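Local coordinates for RNase III (Scheffersomyces stipitis, PDB 7DEY), which probably cleaves double-stranded RNA endonucleolytically to leave 5'-phosphomonoesters, as a yeast Dicer of the ribonuclease III family, at residues 73-87 with 143-155. Residues are numbered along the deposited sequence; the frame is centred on the assembly and turned at random.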
ATOM      1  N   LYS C  73      -9.146   5.894   7.825  1.00 53.97           N
ATOM      2  CA  LYS C  73      -8.865   5.549   6.433  1.00 54.16           C
ATOM      3  C   LYS C  73      -7.505   4.875   6.293  1.00 56.88           C
ATOM      4  O   LYS C  73      -7.382   3.865   5.583  1.00 55.40           O
ATOM      5  CB  LYS C  73      -8.959   6.802   5.548  1.00 60.30           C
ATOM      6  CG  LYS C  73     -10.404   7.296   5.314  1.00 57.16           C
ATOM      7  CD  LYS C  73     -10.490   8.551   4.477  1.00 58.56           C
ATOM      8  CE  LYS C  73     -11.887   9.183   4.550  1.00 67.68           C
ATOM      9  NZ  LYS C  73     -12.202   9.786   5.890  1.00 65.72           N
ATOM     10  N   MET C  74      -6.483   5.408   6.982  1.00 55.77           N
ATOM     11  CA  MET C  74      -5.166   4.773   7.013  1.00 55.15           C
ATOM     12  C   MET C  74      -5.254   3.329   7.476  1.00 57.75           C
ATOM     13  O   MET C  74      -4.585   2.445   6.919  1.00 51.03           O
ATOM     14  CB  MET C  74      -4.231   5.532   7.947  1.00 57.78           C
ATOM     15  CG  MET C  74      -3.403   6.595   7.291  1.00 65.56           C
ATOM     16  SD  MET C  74      -2.713   7.695   8.548  1.00 67.62           S
ATOM     17  CE  MET C  74      -1.210   8.225   7.742  1.00 76.24           C
ATOM     18  N   ARG C  75      -6.053   3.075   8.520  1.00 57.21           N
ATOM     19  CA  ARG C  75      -6.098   1.727   9.061  1.00 63.33           C
ATOM     20  C   ARG C  75      -6.779   0.773   8.092  1.00 62.06           C
ATOM     21  O   ARG C  75      -6.264  -0.329   7.840  1.00 55.15           O
ATOM     22  CB  ARG C  75      -6.788   1.702  10.424  1.00 60.67           C
ATOM     23  CG  ARG C  75      -6.692   0.321  11.058  1.00 59.12           C
ATOM     24  CD  ARG C  75      -7.575   0.157  12.278  1.00 61.95           C
ATOM     25  NE  ARG C  75      -8.839   0.848  12.129  1.00 70.19           N
ATOM     26  CZ  ARG C  75      -9.607   1.229  13.139  1.00 70.31           C
ATOM     27  NH1 ARG C  75      -9.241   0.993  14.397  1.00 61.21           N
ATOM     28  NH2 ARG C  75     -10.750   1.850  12.879  1.00 73.23           N
ATOM     29  N   SER C  76      -7.910   1.190   7.511  1.00 56.39           N
ATOM     30  CA  SER C  76      -8.572   0.320   6.554  1.00 53.77           C
ATOM     31  C   SER C  76      -7.664   0.015   5.367  1.00 58.83           C
ATOM     32  O   SER C  76      -7.723  -1.087   4.803  1.00 54.83           O
ATOM     33  CB  SER C  76      -9.884   0.952   6.116  1.00 55.79           C
ATOM     34  OG  SER C  76      -9.728   1.665   4.913  1.00 69.30           O
ATOM     35  N   GLN C  77      -6.776   0.951   5.015  1.00 59.25           N
ATOM     36  CA  GLN C  77      -5.865   0.733   3.904  1.00 51.23           C
ATOM     37  C   GLN C  77      -4.761  -0.266   4.240  1.00 54.68           C
ATOM     38  O   GLN C  77      -4.367  -1.038   3.364  1.00 54.77           O
ATOM     39  CB  GLN C  77      -5.285   2.067   3.463  1.00 54.07           C
ATOM     40  CG  GLN C  77      -6.300   2.956   2.742  1.00 62.32           C
ATOM     41  CD  GLN C  77      -6.711   2.415   1.379  1.00 62.93           C
ATOM     42  OE1 GLN C  77      -5.955   2.514   0.410  1.00 60.17           O
ATOM     43  NE2 GLN C  77      -7.913   1.835   1.302  1.00 56.86           N
ATOM     44  N   LEU C  78      -4.264  -0.304   5.491  1.00 57.16           N
ATOM     45  CA  LEU C  78      -3.200  -1.250   5.825  1.00 50.46           C
ATOM     46  C   LEU C  78      -3.686  -2.609   6.335  1.00 62.08           C
ATOM     47  O   LEU C  78      -2.894  -3.559   6.326  1.00 67.32           O
ATOM     48  CB  LEU C  78      -2.243  -0.658   6.855  1.00 50.48           C
ATOM     49  CG  LEU C  78      -1.909   0.835   6.710  1.00 58.90           C
ATOM     50  CD1 LEU C  78      -1.418   1.396   8.035  1.00 61.32           C
ATOM     51  CD2 LEU C  78      -0.890   1.124   5.612  1.00 54.98           C
ATOM     52  N   ILE C  79      -4.943  -2.758   6.776  1.00 59.39           N
ATOM     53  CA  ILE C  79      -5.438  -4.088   7.138  1.00 58.62           C
ATOM     54  C   ILE C  79      -6.155  -4.783   5.995  1.00 68.19           C
ATOM     55  O   ILE C  79      -6.725  -5.867   6.218  1.00 72.04           O
ATOM     56  CB  ILE C  79      -6.398  -4.100   8.355  1.00 63.18           C
ATOM     57  CG1 ILE C  79      -7.531  -3.086   8.194  1.00 64.75           C
ATOM     58  CG2 ILE C  79      -5.667  -3.986   9.695  1.00 62.62           C
ATOM     59  CD1 ILE C  79      -8.830  -3.671   7.703  1.00 73.80           C
ATOM     60  N   ASP C  80      -6.192  -4.203   4.792  1.00 63.37           N
ATOM     61  CA  ASP C  80      -7.083  -4.815   3.815  1.00 65.80           C
ATOM     62  C   ASP C  80      -6.376  -5.885   2.970  1.00 60.50           C
ATOM     63  O   ASP C  80      -5.175  -6.134   3.086  1.00 56.74           O
ATOM     64  CB  ASP C  80      -7.761  -3.750   2.963  1.00 62.27           C
ATOM     65  CG  ASP C  80      -6.799  -2.911   2.213  1.00 71.62           C
ATOM     66  OD1 ASP C  80      -5.647  -3.362   2.009  1.00 72.43           O
ATOM     67  OD2 ASP C  80      -7.209  -1.796   1.802  1.00 76.56           O
ATOM     68  N   ASN C  81      -7.159  -6.552   2.121  1.00 65.00           N
ATOM     69  CA  ASN C  81      -6.688  -7.767   1.468  1.00 62.16           C
ATOM     70  C   ASN C  81      -5.526  -7.505   0.529  1.00 67.63           C
ATOM     71  O   ASN C  81      -4.638  -8.353   0.406  1.00 69.84           O
ATOM     72  CB  ASN C  81      -7.830  -8.424   0.708  1.00 63.11           C
ATOM     73  CG  ASN C  81      -8.849  -9.007   1.622  1.00 71.89           C
ATOM     74  OD1 ASN C  81      -9.479  -8.286   2.395  1.00 80.07           O
ATOM     75  ND2 ASN C  81      -9.008 -10.322   1.571  1.00 78.25           N
ATOM     76  N   HIS C  82      -5.511  -6.351  -0.143  1.00 69.96           N
ATOM     77  CA  HIS C  82      -4.388  -6.012  -1.014  1.00 64.31           C
ATOM     78  C   HIS C  82      -3.060  -6.062  -0.264  1.00 67.98           C
ATOM     79  O   HIS C  82      -2.129  -6.764  -0.673  1.00 68.22           O
ATOM     80  CB  HIS C  82      -4.598  -4.626  -1.614  1.00 68.04           C
ATOM     81  CG  HIS C  82      -3.404  -4.090  -2.342  1.00 71.87           C
ATOM     82  ND1 HIS C  82      -2.358  -3.458  -1.702  1.00 76.06           N
ATOM     83  CD2 HIS C  82      -3.077  -4.120  -3.656  1.00 67.26           C
ATOM     84  CE1 HIS C  82      -1.448  -3.103  -2.592  1.00 74.36           C
ATOM     85  NE2 HIS C  82      -1.861  -3.493  -3.786  1.00 69.52           N
ATOM     86  N   THR C  83      -2.947  -5.321   0.838  1.00 62.47           N
ATOM     87  CA  THR C  83      -1.656  -5.269   1.511  1.00 62.56           C
ATOM     88  C   THR C  83      -1.325  -6.567   2.246  1.00 69.32           C
ATOM     89  O   THR C  83      -0.150  -6.964   2.295  1.00 70.85           O
ATOM     90  CB  THR C  83      -1.597  -4.112   2.480  1.00 55.12           C
ATOM     91  OG1 THR C  83      -0.472  -4.317   3.325  1.00 59.05           O
ATOM     92  CG2 THR C  83      -2.831  -4.075   3.317  1.00 63.15           C
ATOM     93  N   LEU C  84      -2.328  -7.221   2.860  1.00 65.68           N
ATOM     94  CA  LEU C  84      -2.052  -8.469   3.576  1.00 57.92           C
ATOM     95  C   LEU C  84      -1.666  -9.570   2.611  1.00 64.77           C
ATOM     96  O   LEU C  84      -0.878 -10.450   2.969  1.00 68.88           O
ATOM     97  CB  LEU C  84      -3.257  -8.925   4.400  1.00 58.04           C
ATOM     98  CG  LEU C  84      -3.791  -7.998   5.482  1.00 56.39           C
ATOM     99  CD1 LEU C  84      -4.731  -8.756   6.363  1.00 57.71           C
ATOM    100  CD2 LEU C  84      -2.635  -7.459   6.278  1.00 63.85           C
ATOM    101  N   THR C  85      -2.214  -9.543   1.389  1.00 63.30           N
ATOM    102  CA  THR C  85      -1.757 -10.461   0.353  1.00 60.82           C
ATOM    103  C   THR C  85      -0.326 -10.155  -0.040  1.00 63.30           C
ATOM    104  O   THR C  85       0.465 -11.071  -0.285  1.00 69.09           O
ATOM    105  CB  THR C  85      -2.638 -10.376  -0.886  1.00 58.68           C
ATOM    106  OG1 THR C  85      -3.986 -10.716  -0.555  1.00 60.01           O
ATOM    107  CG2 THR C  85      -2.123 -11.333  -1.938  1.00 61.81           C
ATOM    108  N   GLN C  86       0.019  -8.870  -0.118  1.00 63.61           N
ATOM    109  CA  GLN C  86       1.376  -8.501  -0.495  1.00 67.53           C
ATOM    110  C   GLN C  86       2.374  -9.013   0.529  1.00 68.95           C
ATOM    111  O   GLN C  86       3.409  -9.570   0.168  1.00 69.77           O
ATOM    112  CB  GLN C  86       1.484  -6.985  -0.653  1.00 70.27           C
ATOM    113  CG  GLN C  86       2.683  -6.548  -1.459  1.00 76.90           C
ATOM    114  CD  GLN C  86       2.646  -5.077  -1.827  1.00 90.90           C
ATOM    115  OE1 GLN C  86       1.996  -4.269  -1.164  1.00 91.85           O
ATOM    116  NE2 GLN C  86       3.352  -4.722  -2.902  1.00100.87           N
ATOM    117  N   PHE C  87       2.054  -8.876   1.817  1.00 71.47           N
ATOM    118  CA  PHE C  87       2.903  -9.453   2.855  1.00 70.83           C
ATOM    119  C   PHE C  87       3.008 -10.965   2.704  1.00 69.60           C
ATOM    120  O   PHE C  87       4.100 -11.533   2.845  1.00 71.17           O
ATOM    121  CB  PHE C  87       2.361  -9.099   4.243  1.00 63.48           C
ATOM    122  CG  PHE C  87       2.424  -7.630   4.569  1.00 64.00           C
ATOM    123  CD1 PHE C  87       3.391  -6.818   4.000  1.00 66.52           C
ATOM    124  CD2 PHE C  87       1.513  -7.063   5.444  1.00 61.32           C
ATOM    125  CE1 PHE C  87       3.447  -5.460   4.303  1.00 62.22           C
ATOM    126  CE2 PHE C  87       1.553  -5.721   5.734  1.00 60.44           C
ATOM    127  CZ  PHE C  87       2.525  -4.912   5.162  1.00 58.18           C
ATOM    128  N   LEU C 143       7.610  -3.963   9.431  1.00 65.39           N
ATOM    129  CA  LEU C 143       6.929  -4.447   8.235  1.00 64.19           C
ATOM    130  C   LEU C 143       6.161  -3.341   7.542  1.00 62.56           C
ATOM    131  O   LEU C 143       5.912  -3.415   6.333  1.00 71.30           O
ATOM    132  CB  LEU C 143       5.973  -5.586   8.610  1.00 61.96           C
ATOM    133  CG  LEU C 143       5.151  -6.308   7.540  1.00 55.79           C
ATOM    134  CD1 LEU C 143       6.016  -6.806   6.417  1.00 53.24           C
ATOM    135  CD2 LEU C 143       4.386  -7.458   8.174  1.00 55.81           C
ATOM    136  N   TYR C 144       5.773  -2.313   8.283  1.00 61.55           N
ATOM    137  CA  TYR C 144       4.936  -1.262   7.744  1.00 55.26           C
ATOM    138  C   TYR C 144       5.694   0.012   7.429  1.00 60.78           C
ATOM    139  O   TYR C 144       5.108   0.912   6.822  1.00 68.85           O
ATOM    140  CB  TYR C 144       3.803  -0.949   8.723  1.00 58.03           C
ATOM    141  CG  TYR C 144       2.621  -1.870   8.569  1.00 56.06           C
ATOM    142  CD1 TYR C 144       1.828  -1.808   7.432  1.00 58.57           C
ATOM    143  CD2 TYR C 144       2.297  -2.792   9.551  1.00 49.31           C
ATOM    144  CE1 TYR C 144       0.740  -2.635   7.273  1.00 63.21           C
ATOM    145  CE2 TYR C 144       1.213  -3.635   9.407  1.00 51.38           C
ATOM    146  CZ  TYR C 144       0.427  -3.553   8.262  1.00 62.29           C
ATOM    147  OH  TYR C 144      -0.669  -4.389   8.072  1.00 55.98           O
ATOM    148  N   ALA C 145       6.972   0.113   7.821  1.00 59.99           N
ATOM    149  CA  ALA C 145       7.792   1.309   7.649  1.00 53.37           C
ATOM    150  C   ALA C 145       7.654   1.938   6.263  1.00 63.30           C
ATOM    151  O   ALA C 145       7.287   3.118   6.175  1.00 58.44           O
ATOM    152  CB  ALA C 145       9.258   0.991   7.937  1.00 53.55           C
ATOM    153  N   PRO C 146       7.917   1.206   5.160  1.00 70.72           N
ATOM    154  CA  PRO C 146       7.747   1.831   3.836  1.00 54.75           C
ATOM    155  C   PRO C 146       6.333   2.323   3.597  1.00 61.42           C
ATOM    156  O   PRO C 146       6.155   3.412   3.035  1.00 66.86           O
ATOM    157  CB  PRO C 146       8.127   0.706   2.863  1.00 58.94           C
ATOM    158  CG  PRO C 146       8.866  -0.298   3.673  1.00 61.54           C
ATOM    159  CD  PRO C 146       8.241  -0.231   5.020  1.00 68.57           C
ATOM    160  N   LYS C 147       5.316   1.560   4.018  1.00 58.51           N
ATOM    161  CA  LYS C 147       3.939   2.009   3.828  1.00 59.19           C
ATOM    162  C   LYS C 147       3.662   3.267   4.631  1.00 60.81           C
ATOM    163  O   LYS C 147       2.889   4.130   4.190  1.00 59.00           O
ATOM    164  CB  LYS C 147       2.940   0.911   4.223  1.00 52.86           C
ATOM    165  CG  LYS C 147       3.260  -0.461   3.657  1.00 58.28           C
ATOM    166  CD  LYS C 147       2.036  -1.153   3.081  1.00 58.67           C
ATOM    167  CE  LYS C 147       1.725  -0.713   1.670  1.00 62.10           C
ATOM    168  NZ  LYS C 147       2.644  -1.351   0.705  1.00 82.45           N
ATOM    169  N   LEU C 148       4.272   3.397   5.807  1.00 57.66           N
ATOM    170  CA  LEU C 148       3.969   4.577   6.602  1.00 63.03           C
ATOM    171  C   LEU C 148       4.734   5.779   6.097  1.00 62.77           C
ATOM    172  O   LEU C 148       4.199   6.891   6.082  1.00 73.88           O
ATOM    173  CB  LEU C 148       4.274   4.343   8.076  1.00 67.92           C
ATOM    174  CG  LEU C 148       3.346   3.379   8.825  1.00 58.52           C
ATOM    175  CD1 LEU C 148       3.595   3.531  10.321  1.00 54.32           C
ATOM    176  CD2 LEU C 148       1.883   3.600   8.464  1.00 42.45           C
ATOM    177  N   GLU C 149       5.976   5.588   5.660  1.00 64.82           N
ATOM    178  CA  GLU C 149       6.672   6.716   5.068  1.00 60.90           C
ATOM    179  C   GLU C 149       5.975   7.167   3.799  1.00 63.11           C
ATOM    180  O   GLU C 149       5.950   8.367   3.509  1.00 67.97           O
ATOM    181  CB  GLU C 149       8.143   6.384   4.816  1.00 66.23           C
ATOM    182  CG  GLU C 149       9.060   7.622   4.753  1.00 71.31           C
ATOM    183  CD  GLU C 149       8.691   8.729   5.766  1.00 83.04           C
ATOM    184  OE1 GLU C 149       8.343   8.410   6.939  1.00 79.71           O
ATOM    185  OE2 GLU C 149       8.758   9.931   5.379  1.00 81.69           O
ATOM    186  N   ALA C 150       5.356   6.242   3.054  1.00 59.78           N
ATOM    187  CA  ALA C 150       4.511   6.681   1.945  1.00 56.48           C
ATOM    188  C   ALA C 150       3.396   7.592   2.445  1.00 59.78           C
ATOM    189  O   ALA C 150       3.122   8.633   1.846  1.00 66.01           O
ATOM    190  CB  ALA C 150       3.945   5.492   1.177  1.00 47.91           C
ATOM    191  N   PHE C 151       2.785   7.259   3.574  1.00 57.22           N
ATOM    192  CA  PHE C 151       1.673   8.086   4.016  1.00 62.12           C
ATOM    193  C   PHE C 151       2.163   9.395   4.627  1.00 70.68           C
ATOM    194  O   PHE C 151       1.501  10.432   4.490  1.00 64.30           O
ATOM    195  CB  PHE C 151       0.800   7.322   5.006  1.00 62.23           C
ATOM    196  CG  PHE C 151       0.024   6.183   4.393  1.00 76.35           C
ATOM    197  CD1 PHE C 151       0.409   5.610   3.178  1.00 79.41           C
ATOM    198  CD2 PHE C 151      -1.086   5.665   5.041  1.00 74.40           C
ATOM    199  CE1 PHE C 151      -0.296   4.554   2.620  1.00 66.63           C
ATOM    200  CE2 PHE C 151      -1.802   4.610   4.488  1.00 67.88           C
ATOM    201  CZ  PHE C 151      -1.403   4.055   3.277  1.00 67.55           C
ATOM    202  N   LYS C 152       3.317   9.377   5.310  1.00 62.30           N
ATOM    203  CA  LYS C 152       3.812  10.621   5.879  1.00 63.05           C
ATOM    204  C   LYS C 152       4.029  11.663   4.789  1.00 71.94           C
ATOM    205  O   LYS C 152       3.757  12.856   4.989  1.00 65.30           O
ATOM    206  CB  LYS C 152       5.098  10.389   6.670  1.00 63.87           C
ATOM    207  CG  LYS C 152       5.495  11.603   7.540  1.00 63.29           C
ATOM    208  CD  LYS C 152       5.861  11.174   8.929  1.00 71.56           C
ATOM    209  CE  LYS C 152       6.256  12.321   9.846  1.00 84.78           C
ATOM    210  NZ  LYS C 152       7.185  11.816  10.940  1.00 97.49           N
ATOM    211  N   VAL C 153       4.492  11.224   3.616  1.00 72.09           N
ATOM    212  CA  VAL C 153       4.752  12.167   2.534  1.00 74.95           C
ATOM    213  C   VAL C 153       3.443  12.671   1.933  1.00 70.31           C
ATOM    214  O   VAL C 153       3.232  13.883   1.797  1.00 62.18           O
ATOM    215  CB  VAL C 153       5.664  11.529   1.468  1.00 75.85           C
ATOM    216  CG1 VAL C 153       6.130  12.593   0.479  1.00 81.30           C
ATOM    217  CG2 VAL C 153       6.865  10.869   2.122  1.00 71.04           C
ATOM    218  N   ASN C 154       2.535  11.754   1.592  1.00 68.83           N
ATOM    219  CA  ASN C 154       1.386  12.085   0.758  1.00 72.77           C
ATOM    220  C   ASN C 154       0.043  11.969   1.456  1.00 72.53           C
ATOM    221  O   ASN C 154      -0.966  12.357   0.872  1.00 88.75           O
ATOM    222  CB  ASN C 154       1.368  11.211  -0.499  1.00 70.41           C
ATOM    223  CG  ASN C 154       2.686  11.208  -1.209  1.00 70.27           C
ATOM    224  OD1 ASN C 154       3.112  12.240  -1.706  1.00 76.52           O
ATOM    225  ND2 ASN C 154       3.349  10.055  -1.260  1.00 67.38           N
ATOM    226  N   PHE C 155      -0.015  11.480   2.643  1.00 68.70           N
ATOM    227  CA  PHE C 155      -1.359  11.374   3.187  1.00 65.41           C
ATOM    228  C   PHE C 155      -1.537  12.099   4.518  1.00 84.39           C
ATOM    229  O   PHE C 155      -2.584  12.715   4.729  1.00 84.15           O
ATOM    230  CB  PHE C 155      -1.703   9.891   3.305  1.00 78.97           C
ATOM    231  CG  PHE C 155      -3.148   9.617   3.587  1.00 80.79           C
ATOM    232  CD1 PHE C 155      -4.109  10.600   3.412  1.00 79.72           C
ATOM    233  CD2 PHE C 155      -3.547   8.369   4.024  1.00 78.48           C
ATOM    234  CE1 PHE C 155      -5.432  10.348   3.680  1.00 78.67           C
ATOM    235  CE2 PHE C 155      -4.867   8.107   4.292  1.00 77.05           C
ATOM    236  CZ  PHE C 155      -5.814   9.098   4.122  1.00 77.12           C
TER
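Phe87 drives its edge into the face of Tyr144, a T-shaped pair with ring centroids 5.1 Å apart and planes at 82°. Leu143 closes one face of Phe87 by a CH-pi contact, its CG 3.8 Å from the ring centroid, while the backbone carbonyl of Thr83 lies over the rim of the opposite face. Tyr144 OH donates to Leu78 O at 2.9 Å, coming from above the carbonyl plane rather than along a lone pair. With an alanine at Phe87, Tyr144 and Leu143 would probably lose their shared partner, leaving the phenol freer to turn. Further along, Leu78 CD2 rests 3.8 Å from Phe151 CE2, and Met74 lies across two neighbouring phenylalanines, its CG touching both and SD obliquely placed 5.3 Å from the Phe155 ring centroid, a Met-aromatic contact. A chi1 of -168° carries the Phe155 ring to Met74, with CG opposite the backbone N. Against this tight, buried packing, the looser margin is polar and partly exposed: Lys147, a knob among Leu78, Thr83, Gln86 and Phe87, bends to leave NZ 3.5 Å from Gln86 OE1. Gln86 also packs on Gln157 of the second subunit. Within the helical ribonuclease III domain, helix 145-156 packs along helix 68-78, while Leu143, Tyr144 and Lys147 cover helix 81-90; the chemistry implies an apolar, aromatic-rich core in which one tyrosine hydroxyl satisfies the Leu78 carbonyl between the two helices.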